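Local coordinates for protein listeriolysin O (Listeria monocytogenes, PDB 4CDB) that forms oligomeric pores in cholesterol-containing host membranes, inserting after a major change of shape and so lysing the target cell, at residues Pro14-His19 against Phe232-Thr237; Asn223-Pro228 against Lys355-Ala360; Ile383-Ser386 against Val390-Phe393; Lys444-Thr447 against Glu452-Arg455. All coordinates share one frame; numbering follows the deposited sequence.

Interaction 1: Pro14-His19 against Phe232-Thr237; sequences PIEKKH and FGKAVT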
# COMPACT_ATOMS: atom_id res chain seq x y z
N PRO A 14 -16.70 -5.73 -53.13
CA PRO A 14 -15.81 -4.63 -53.50
C PRO A 14 -15.93 -3.38 -52.63
O PRO A 14 -14.91 -2.80 -52.26
CB PRO A 14 -16.23 -4.32 -54.94
CG PRO A 14 -16.64 -5.66 -55.48
CD PRO A 14 -17.28 -6.39 -54.31
N ILE A 15 -17.15 -2.96 -52.29
CA ILE A 15 -17.33 -1.76 -51.48
C ILE A 15 -16.98 -2.00 -50.01
O ILE A 15 -16.56 -1.08 -49.30
CB ILE A 15 -18.75 -1.16 -51.61
CG1 ILE A 15 -18.78 0.28 -51.09
CG2 ILE A 15 -19.78 -2.02 -50.89
CD1 ILE A 15 -20.12 0.97 -51.24
N GLU A 16 -17.13 -3.24 -49.56
CA GLU A 16 -16.76 -3.60 -48.20
C GLU A 16 -15.25 -3.56 -48.03
O GLU A 16 -14.74 -3.18 -46.98
CB GLU A 16 -17.33 -4.98 -47.82
CG GLU A 16 -18.82 -4.96 -47.53
CD GLU A 16 -19.43 -6.35 -47.44
OE1 GLU A 16 -18.72 -7.34 -47.71
OE2 GLU A 16 -20.63 -6.45 -47.11
N LYS A 17 -14.53 -3.93 -49.09
CA LYS A 17 -13.08 -3.86 -49.09
C LYS A 17 -12.62 -2.41 -49.10
O LYS A 17 -11.65 -2.05 -48.44
CB LYS A 17 -12.50 -4.61 -50.29
CG LYS A 17 -12.76 -6.10 -50.27
CD LYS A 17 -12.07 -6.77 -51.45
CE LYS A 17 -12.29 -8.28 -51.43
NZ LYS A 17 -11.63 -8.93 -52.59
N LYS A 18 -13.34 -1.59 -49.86
CA LYS A 18 -13.07 -0.16 -49.91
C LYS A 18 -13.28 0.49 -48.53
O LYS A 18 -12.47 1.31 -48.10
CB LYS A 18 -13.94 0.52 -50.96
CG LYS A 18 -13.66 2.01 -51.14
CD LYS A 18 -14.67 2.67 -52.07
CE LYS A 18 -14.43 4.17 -52.17
NZ LYS A 18 -15.51 4.86 -52.93
N HIS A 19 -14.35 0.10 -47.85
CA HIS A 19 -14.63 0.65 -46.52
C HIS A 19 -13.57 0.22 -45.51
O HIS A 19 -13.17 1.01 -44.65
CB HIS A 19 -16.03 0.23 -46.04
CG HIS A 19 -17.15 0.86 -46.80
ND1 HIS A 19 -17.04 2.10 -47.41
CD2 HIS A 19 -18.41 0.43 -47.05
CE1 HIS A 19 -18.18 2.39 -48.00
NE2 HIS A 19 -19.03 1.40 -47.79
N PHE A 232 -13.33 -4.83 -37.00
CA PHE A 232 -14.65 -4.29 -37.28
C PHE A 232 -15.45 -5.16 -38.24
O PHE A 232 -14.88 -5.81 -39.12
CB PHE A 232 -14.54 -2.87 -37.84
CG PHE A 232 -13.88 -1.91 -36.90
CD1 PHE A 232 -14.59 -1.37 -35.84
CD2 PHE A 232 -12.55 -1.55 -37.07
CE1 PHE A 232 -13.98 -0.48 -34.96
CE2 PHE A 232 -11.94 -0.67 -36.20
CZ PHE A 232 -12.65 -0.13 -35.15
N GLY A 233 -16.77 -5.18 -38.05
CA GLY A 233 -17.65 -5.88 -38.97
C GLY A 233 -17.60 -5.26 -40.35
O GLY A 233 -17.22 -4.09 -40.50
N LYS A 234 -17.99 -6.03 -41.36
CA LYS A 234 -17.88 -5.60 -42.75
C LYS A 234 -18.80 -4.44 -43.10
O LYS A 234 -18.65 -3.82 -44.15
CB LYS A 234 -18.14 -6.77 -43.69
CG LYS A 234 -19.53 -7.36 -43.58
CD LYS A 234 -19.65 -8.63 -44.41
CE LYS A 234 -21.04 -9.23 -44.32
NZ LYS A 234 -21.16 -10.51 -45.07
N ALA A 235 -19.76 -4.15 -42.22
CA ALA A 235 -20.71 -3.06 -42.47
C ALA A 235 -20.26 -1.75 -41.83
O ALA A 235 -20.89 -0.71 -42.04
CB ALA A 235 -22.09 -3.45 -41.98
N VAL A 236 -19.19 -1.79 -41.05
CA VAL A 236 -18.70 -0.59 -40.38
C VAL A 236 -17.93 0.30 -41.36
O VAL A 236 -17.17 -0.19 -42.19
CB VAL A 236 -17.79 -0.95 -39.18
CG1 VAL A 236 -17.37 0.32 -38.43
CG2 VAL A 236 -18.52 -1.90 -38.23
N THR A 237 -18.15 1.61 -41.25
CA THR A 237 -17.46 2.57 -42.10
C THR A 237 -16.69 3.59 -41.26
O THR A 237 -16.88 3.68 -40.05
CB THR A 237 -18.45 3.32 -43.03
OG1 THR A 237 -19.39 4.06 -42.24
CG2 THR A 237 -19.20 2.33 -43.90
O HOH W 1 -15.42 -4.09 -44.66
O HOH W 2 -19.39 -9.82 -47.85
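His19 and Thr237 make the ring contact here: the methyl CG2 of Thr237 sits over the middle of one face of the imidazole, 3.8 Å from the ring centroid and 13° off its normal, a CH-pi contact. The two side chains run alongside each other and point the same way. A chi1 of 62° at Thr237 leaves CG2 directed at the ring while OG1 reaches the backbone N of Gln240 in a weak hydrogen bond. Across the imidazole, the carbonyl oxygen of Ile15 approaches the other face, off toward the rim. ND1 of His19 is buried by the contact and has no partner in the model.

Glu16 and Lys234 pack by their extended chains, which pass at a slant. The carboxylate rests against the lysine's methylenes, OE2 lying 3.6 Å from CD of Lys234. The charges themselves stay apart, with 4.6 Å between OE2 of Glu16 and NZ of Lys234, too far for a salt bridge; OE1 of Glu16 instead takes the backbone N-H of Thr13.

Two waters bridge the segments. One donates to Glu16 OE1 at 2.6 Å and weakly accepts from Lys234 NZ. The other lies between two carbonyl oxygens, 2.6 Å from Glu16 O and a longer 3.3 Å from Lys234 O.

Helix 14-28 is thus laid by its first turns against a type I beta turn, Gly233 to Val236, which leads into Thr237, the N-cap of helix 238-243.

Interaction 2: Asn223-Pro228 against Lys355-Ala360; sequences NEPTRP and KDNELA. With NA (sodium ion), chain P; ACT (acetate ion), chain D.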
# COMPACT_ATOMS: atom_id res chain seq x y z
N ASN A 223 -5.36 -12.32 -30.66
CA ASN A 223 -4.46 -12.10 -31.78
C ASN A 223 -4.28 -10.61 -32.07
O ASN A 223 -5.20 -9.82 -31.85
CB ASN A 223 -4.99 -12.80 -33.04
CG ASN A 223 -6.27 -12.16 -33.56
OD1 ASN A 223 -7.35 -12.34 -32.99
ND2 ASN A 223 -6.15 -11.40 -34.64
N GLU A 224 -3.10 -10.23 -32.55
CA GLU A 224 -2.86 -8.85 -32.95
C GLU A 224 -3.04 -8.70 -34.46
O GLU A 224 -2.21 -9.18 -35.23
CB GLU A 224 -1.46 -8.39 -32.52
CG GLU A 224 -1.24 -8.35 -31.02
CD GLU A 224 0.11 -7.78 -30.63
OE1 GLU A 224 0.91 -7.46 -31.53
OE2 GLU A 224 0.37 -7.65 -29.41
N PRO A 225 -4.13 -8.04 -34.87
CA PRO A 225 -4.46 -7.90 -36.29
C PRO A 225 -3.43 -7.07 -37.05
O PRO A 225 -2.93 -6.07 -36.53
CB PRO A 225 -5.81 -7.17 -36.26
CG PRO A 225 -5.80 -6.42 -34.97
CD PRO A 225 -5.08 -7.32 -34.01
N THR A 226 -3.13 -7.47 -38.28
CA THR A 226 -2.18 -6.75 -39.12
C THR A 226 -2.81 -5.49 -39.70
O THR A 226 -2.10 -4.59 -40.16
CB THR A 226 -1.65 -7.62 -40.27
OG1 THR A 226 -2.76 -8.15 -41.01
CG2 THR A 226 -0.82 -8.78 -39.73
N ARG A 227 -4.14 -5.43 -39.69
CA ARG A 227 -4.87 -4.27 -40.16
C ARG A 227 -5.83 -3.80 -39.08
O ARG A 227 -6.49 -4.63 -38.44
CB ARG A 227 -5.65 -4.59 -41.44
CG ARG A 227 -4.79 -5.05 -42.60
CD ARG A 227 -5.65 -5.48 -43.78
NE ARG A 227 -6.51 -4.40 -44.24
CZ ARG A 227 -7.48 -4.55 -45.14
NH1 ARG A 227 -7.71 -5.73 -45.69
NH2 ARG A 227 -8.21 -3.50 -45.50
N PRO A 228 -5.91 -2.48 -38.86
CA PRO A 228 -6.82 -1.90 -37.88
C PRO A 228 -8.28 -2.26 -38.15
O PRO A 228 -9.07 -2.39 -37.22
CB PRO A 228 -6.61 -0.40 -38.05
CG PRO A 228 -5.20 -0.28 -38.55
CD PRO A 228 -5.00 -1.47 -39.44
N LYS A 355 -4.00 1.30 -33.70
CA LYS A 355 -3.19 1.86 -34.78
C LYS A 355 -1.94 1.04 -35.08
O LYS A 355 -1.67 0.71 -36.24
CB LYS A 355 -2.81 3.31 -34.47
CG LYS A 355 -1.99 3.98 -35.55
CD LYS A 355 -1.71 5.43 -35.20
CE LYS A 355 -0.88 6.12 -36.28
NZ LYS A 355 -0.63 7.55 -35.96
N ASP A 356 -1.16 0.71 -34.05
CA ASP A 356 0.10 0.02 -34.25
C ASP A 356 0.25 -1.17 -33.31
O ASP A 356 1.36 -1.69 -33.14
CB ASP A 356 1.27 0.98 -34.07
CG ASP A 356 1.25 1.68 -32.72
OD1 ASP A 356 0.19 1.65 -32.05
OD2 ASP A 356 2.28 2.25 -32.32
N ASN A 357 -0.85 -1.60 -32.71
CA ASN A 357 -0.84 -2.70 -31.74
C ASN A 357 0.11 -2.46 -30.57
O ASN A 357 0.59 -3.41 -29.94
CB ASN A 357 -0.53 -4.03 -32.43
CG ASN A 357 -1.60 -4.44 -33.43
OD1 ASN A 357 -2.79 -4.46 -33.11
ND2 ASN A 357 -1.18 -4.77 -34.65
N GLU A 358 0.39 -1.20 -30.29
CA GLU A 358 1.32 -0.84 -29.22
C GLU A 358 0.63 -0.83 -27.86
O GLU A 358 -0.55 -0.51 -27.75
CB GLU A 358 1.95 0.52 -29.51
CG GLU A 358 3.38 0.65 -29.01
CD GLU A 358 4.38 -0.09 -29.88
OE1 GLU A 358 4.02 -0.45 -31.02
OE2 GLU A 358 5.52 -0.30 -29.42
N LEU A 359 1.39 -1.18 -26.83
CA LEU A 359 0.85 -1.30 -25.48
C LEU A 359 0.49 0.06 -24.89
O LEU A 359 1.31 0.98 -24.87
CB LEU A 359 1.85 -2.03 -24.58
CG LEU A 359 1.35 -2.57 -23.24
CD1 LEU A 359 0.16 -3.49 -23.44
CD2 LEU A 359 2.47 -3.31 -22.52
N ALA A 360 -0.75 0.19 -24.42
CA ALA A 360 -1.22 1.42 -23.79
C ALA A 360 -0.82 1.44 -22.32
O ALA A 360 -1.17 0.52 -21.57
CB ALA A 360 -2.72 1.55 -23.93
NA NA P . -0.69 4.02 -31.20
C ACT D . 0.85 6.62 -32.74
O ACT D . 0.21 7.52 -33.32
OXT ACT D . 0.57 5.41 -32.88
CH3 ACT D . 2.01 6.99 -31.86
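Lys355 meets the other loop through its backbone: its carbonyl oxygen lies 4.3 Å from CG of Pro228, a loose touch on the proline ring. The lysine side chain leaves in another direction. Fully extended, with CG anti to the backbone N (chi1 -179°), it carries NZ to an acetate oxygen, O, at 2.8 Å, and NZ also donates to the carbonyl of Leu30.

Asp356 turns away from Asn223-Pro228 and serves a sodium ion instead. Its OD1 binds the metal at 2.7 Å, with Tyr32 and the acetate OXT as further ligands; the acetate probably came from the crystallisation liquor. The same OD1 accepts a weak hydrogen bond from the backbone N of Glu358, which ties the carboxylate to the chain just beyond it.

These two loops follow strands 207-222 and 345-353 of the large antiparallel sheet of the cytolysin, and Asn357 is the residue that fastens one to the other. Its ND2 donates to the carbonyl oxygen of Pro225 over 2.9 Å. The bond is nearly straight, 163° at the hydrogen, and the acceptor lies close to the amide plane, although the donor is tilted from the plane of the carbonyl. OD1 takes the hydroxyl of Tyr254 as its partner and also lies 3.8 Å from CD of Pro225, so both ends of the amide are engaged and its rotation is fixed. On the Glu224 side, OE1 comes to 3.8 Å from CB of Asn357, the two side chains running antiparallel with their carboxylate and amide planes 23° apart.

Interaction 3: Ile383-Ser386 against Val390-Phe393; sequences IDHS and VAQF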
# COMPACT_ATOMS: atom_id res chain seq x y z
N ILE A 383 14.39 9.47 44.26
CA ILE A 383 15.52 9.74 45.14
C ILE A 383 15.32 9.10 46.51
O ILE A 383 14.27 9.26 47.13
CB ILE A 383 15.73 11.25 45.35
CG1 ILE A 383 15.87 11.96 44.01
CG2 ILE A 383 16.96 11.51 46.22
CD1 ILE A 383 17.04 11.49 43.19
N ASP A 384 16.34 8.38 46.98
CA ASP A 384 16.31 7.81 48.31
C ASP A 384 17.61 8.09 49.06
O ASP A 384 18.67 7.61 48.67
CB ASP A 384 16.06 6.30 48.25
CG ASP A 384 15.74 5.70 49.61
OD1 ASP A 384 16.67 5.53 50.42
OD2 ASP A 384 14.55 5.40 49.86
N HIS A 385 17.51 8.88 50.12
CA HIS A 385 18.66 9.22 50.94
C HIS A 385 18.52 8.59 52.32
O HIS A 385 17.60 8.92 53.07
CB HIS A 385 18.80 10.74 51.06
CG HIS A 385 19.80 11.20 52.07
ND1 HIS A 385 20.85 10.42 52.50
CD2 HIS A 385 19.91 12.38 52.74
CE1 HIS A 385 21.56 11.09 53.39
NE2 HIS A 385 21.02 12.28 53.55
N SER A 386 19.42 7.66 52.65
CA SER A 386 19.40 6.99 53.94
C SER A 386 20.79 6.95 54.56
O SER A 386 21.06 6.12 55.44
CB SER A 386 18.83 5.58 53.81
OG SER A 386 19.71 4.74 53.08
N VAL A 390 24.70 14.68 55.98
CA VAL A 390 23.94 15.71 55.29
C VAL A 390 24.24 15.62 53.80
O VAL A 390 25.40 15.57 53.40
CB VAL A 390 24.30 17.13 55.79
CG1 VAL A 390 23.49 18.17 55.03
CG2 VAL A 390 24.07 17.25 57.29
N ALA A 391 23.19 15.59 52.98
CA ALA A 391 23.38 15.48 51.53
C ALA A 391 22.76 16.65 50.78
O ALA A 391 21.77 17.23 51.22
CB ALA A 391 22.79 14.16 51.04
N GLN A 392 23.34 16.98 49.63
CA GLN A 392 22.77 17.96 48.72
C GLN A 392 22.76 17.41 47.31
O GLN A 392 23.76 16.88 46.84
CB GLN A 392 23.54 19.28 48.77
CG GLN A 392 23.28 20.12 50.01
CD GLN A 392 23.86 21.53 49.90
OE1 GLN A 392 24.24 21.97 48.82
NE2 GLN A 392 23.93 22.22 51.03
N PHE A 393 21.62 17.55 46.63
CA PHE A 393 21.48 17.05 45.27
C PHE A 393 21.49 18.19 44.26
O PHE A 393 21.11 19.32 44.56
CB PHE A 393 20.19 16.25 45.12
CG PHE A 393 20.09 15.08 46.04
CD1 PHE A 393 19.56 15.22 47.31
CD2 PHE A 393 20.53 13.83 45.64
CE1 PHE A 393 19.47 14.14 48.17
CE2 PHE A 393 20.45 12.74 46.49
CZ PHE A 393 19.92 12.90 47.76
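Two pairs pack closely here, Ile383 on Phe393 and Ala391 on His385. The methyl CG2 of Ile383 lies over one face of the phenyl ring, 3.6 Å from CZ of Phe393, in a CH-pi contact 28° off the ring normal. CB of His385 approaches the same ring differently, at its edge and near its plane. Farther along, the alanine CB stands over one face of the imidazole, off toward the rim and 3.6 Å from NE2 of His385. A chi1 of 170° swings that ring away from the backbone N of His385 and out to the methyl; its NE2 also makes a weak hydrogen bond with the carbonyl of Lys422.

The opposite faces of the strands behave otherwise. Asp384 and Gln392 point away from the contact and are partly exposed; Asp384 OD2 bonds His425 and Gln392 NE2 bonds Ser421. No hydrogen bond joins the two segments.

The axes of 383-385 and 391-393 come within 9.9 Å and run nearly antiparallel at 165°, which marks two facing sheets rather than neighbouring strands. Phe426 and Ile473 add to the apolar layer between them, the interior of the C-terminal beta sandwich of this cytolysin.

Interaction 4: Lys444-Thr447 against Glu452-Arg455; sequences KECT and EWWR. With ACT (acetate ion), chain B.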
# COMPACT_ATOMS: atom_id res chain seq x y z
N LYS A 444 26.24 15.19 46.63
CA LYS A 444 27.41 15.30 47.50
C LYS A 444 27.00 15.18 48.97
O LYS A 444 25.84 15.40 49.33
CB LYS A 444 28.15 16.62 47.27
CG LYS A 444 27.32 17.87 47.56
CD LYS A 444 28.11 19.14 47.26
CE LYS A 444 27.29 20.38 47.58
NZ LYS A 444 28.03 21.64 47.28
N GLU A 445 27.96 14.84 49.82
CA GLU A 445 27.69 14.67 51.24
C GLU A 445 28.71 15.41 52.10
O GLU A 445 29.89 15.45 51.77
CB GLU A 445 27.64 13.19 51.62
CG GLU A 445 28.90 12.41 51.28
CD GLU A 445 29.80 12.17 52.48
OE1 GLU A 445 29.52 12.72 53.57
OE2 GLU A 445 30.79 11.43 52.33
N CYS A 446 28.24 16.00 53.19
CA CYS A 446 29.11 16.74 54.10
C CYS A 446 29.91 15.81 55.02
O CYS A 446 29.34 15.14 55.88
CB CYS A 446 28.30 17.74 54.93
SG CYS A 446 29.31 18.80 56.00
N THR A 447 31.23 15.78 54.83
CA THR A 447 32.09 14.92 55.63
C THR A 447 32.49 15.58 56.94
O THR A 447 32.73 14.90 57.94
CB THR A 447 33.37 14.53 54.88
OG1 THR A 447 34.22 15.68 54.74
CG2 THR A 447 33.04 13.97 53.51
N GLU A 452 38.35 18.52 53.20
CA GLU A 452 37.35 17.98 52.28
C GLU A 452 35.96 18.06 52.91
O GLU A 452 35.42 17.06 53.39
CB GLU A 452 37.68 16.52 51.93
CG GLU A 452 36.83 15.95 50.81
CD GLU A 452 36.95 14.44 50.70
OE1 GLU A 452 37.45 13.81 51.66
OE2 GLU A 452 36.53 13.88 49.67
N TRP A 453 35.39 19.26 52.92
CA TRP A 453 34.11 19.49 53.58
C TRP A 453 32.97 18.75 52.88
O TRP A 453 32.19 18.04 53.51
CB TRP A 453 33.80 20.99 53.67
CG TRP A 453 32.72 21.30 54.67
CD1 TRP A 453 31.41 21.58 54.40
CD2 TRP A 453 32.87 21.36 56.09
NE1 TRP A 453 30.73 21.81 55.58
CE2 TRP A 453 31.60 21.68 56.63
CE3 TRP A 453 33.94 21.17 56.97
CZ2 TRP A 453 31.39 21.81 58.00
CZ3 TRP A 453 33.73 21.31 58.33
CH2 TRP A 453 32.46 21.63 58.83
N TRP A 454 32.89 18.92 51.56
CA TRP A 454 31.92 18.19 50.76
C TRP A 454 32.62 17.11 49.94
O TRP A 454 33.69 17.34 49.39
CB TRP A 454 31.17 19.13 49.81
CG TRP A 454 30.24 20.07 50.50
CD1 TRP A 454 30.45 21.39 50.77
CD2 TRP A 454 28.94 19.75 51.01
NE1 TRP A 454 29.36 21.92 51.43
CE2 TRP A 454 28.42 20.93 51.58
CE3 TRP A 454 28.16 18.59 51.04
CZ2 TRP A 454 27.16 20.98 52.18
CZ3 TRP A 454 26.91 18.64 51.63
CH2 TRP A 454 26.42 19.83 52.19
N ARG A 455 32.00 15.93 49.86
CA ARG A 455 32.52 14.86 49.02
C ARG A 455 31.48 14.44 47.99
O ARG A 455 30.33 14.15 48.34
CB ARG A 455 32.92 13.65 49.87
CG ARG A 455 33.41 12.46 49.06
CD ARG A 455 33.78 11.29 49.95
NE ARG A 455 34.73 11.69 50.99
CZ ARG A 455 35.24 10.85 51.89
NH1 ARG A 455 34.89 9.57 51.89
NH2 ARG A 455 36.10 11.30 52.80
C ACT B . 28.02 24.30 49.75
O ACT B . 27.40 23.60 48.92
OXT ACT B . 29.26 24.44 49.70
CH3 ACT B . 27.26 24.95 50.86
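Lys444 and Cys446 cover the two faces of the Trp454 indole, in the antiparallel hairpin of strands 436-449 and 452-463 that carries the conserved undecapeptide of cholesterol-dependent cytolysins. On one face the extended lysine crosses at a slant. Its CE lies above the six-membered ring, and NZ stands 4.1 Å from the centroid of the five-membered ring, 4° off the normal, a cation-pi contact. NZ also donates to an acetate ion, probably from the crystallisation liquor, over the same face. From the opposite face CB of Cys446 makes a CH-pi contact, 3.7 Å from CZ3 of Trp454.

A chi1 of -176° puts SG of Cys446 over one face of Trp453, toward the rim and 3.4 Å from NE1. The sulfur is also 4.8 Å from the centroid of the six-membered ring of Trp454, and so sits between two tryptophans. CD1 of Trp454 meets the edge of the Trp453 ring in plane.

On the other face of the sheet from Cys446 and Trp454, Glu445 and Arg455 lie alongside each other, carboxylate and guanidinium planes 65° apart. Glu445 OE2 stays 4.2 Å from Arg455 NE with no N-H directed at it. Glu452 holds the guanidinium instead: Arg455 NH2 meets Glu452 OE1 from above the carboxylate plane in a 3.1 Å salt bridge, and NH1 adds a weak hydrogen bond to the carbonyl of Leu478. Thr447 crosses the arginine at about a right angle, its methyl CG2 3.7 Å from Arg455 CB. The backbone N of the same threonine donates to Trp453 O at 2.8 Å.

The four contacts fall into two pairs on opposite sides of the centre of an elongated chain. Interactions 1 and 2 have centres 19 Å apart, and their segments 223-228 and 232-237 belong to one loop between strand 207-222 and helix 238-243. Interactions 3 and 4, centres 12 Å apart, adjoin through strands 391-402 and 436-449: Val390 O lies 2.9 Å from Cys446 N, and Gln392 N lies 3.0 Å from Lys444 O, both probable hydrogen bonds. Interaction 4 holds most of the undecapeptide, with the Arg455 side chain about 7 Å from the bound tris(hydroxyethyl)aminomethane. From interaction 1 to interaction 4 the centres are 110 Å apart.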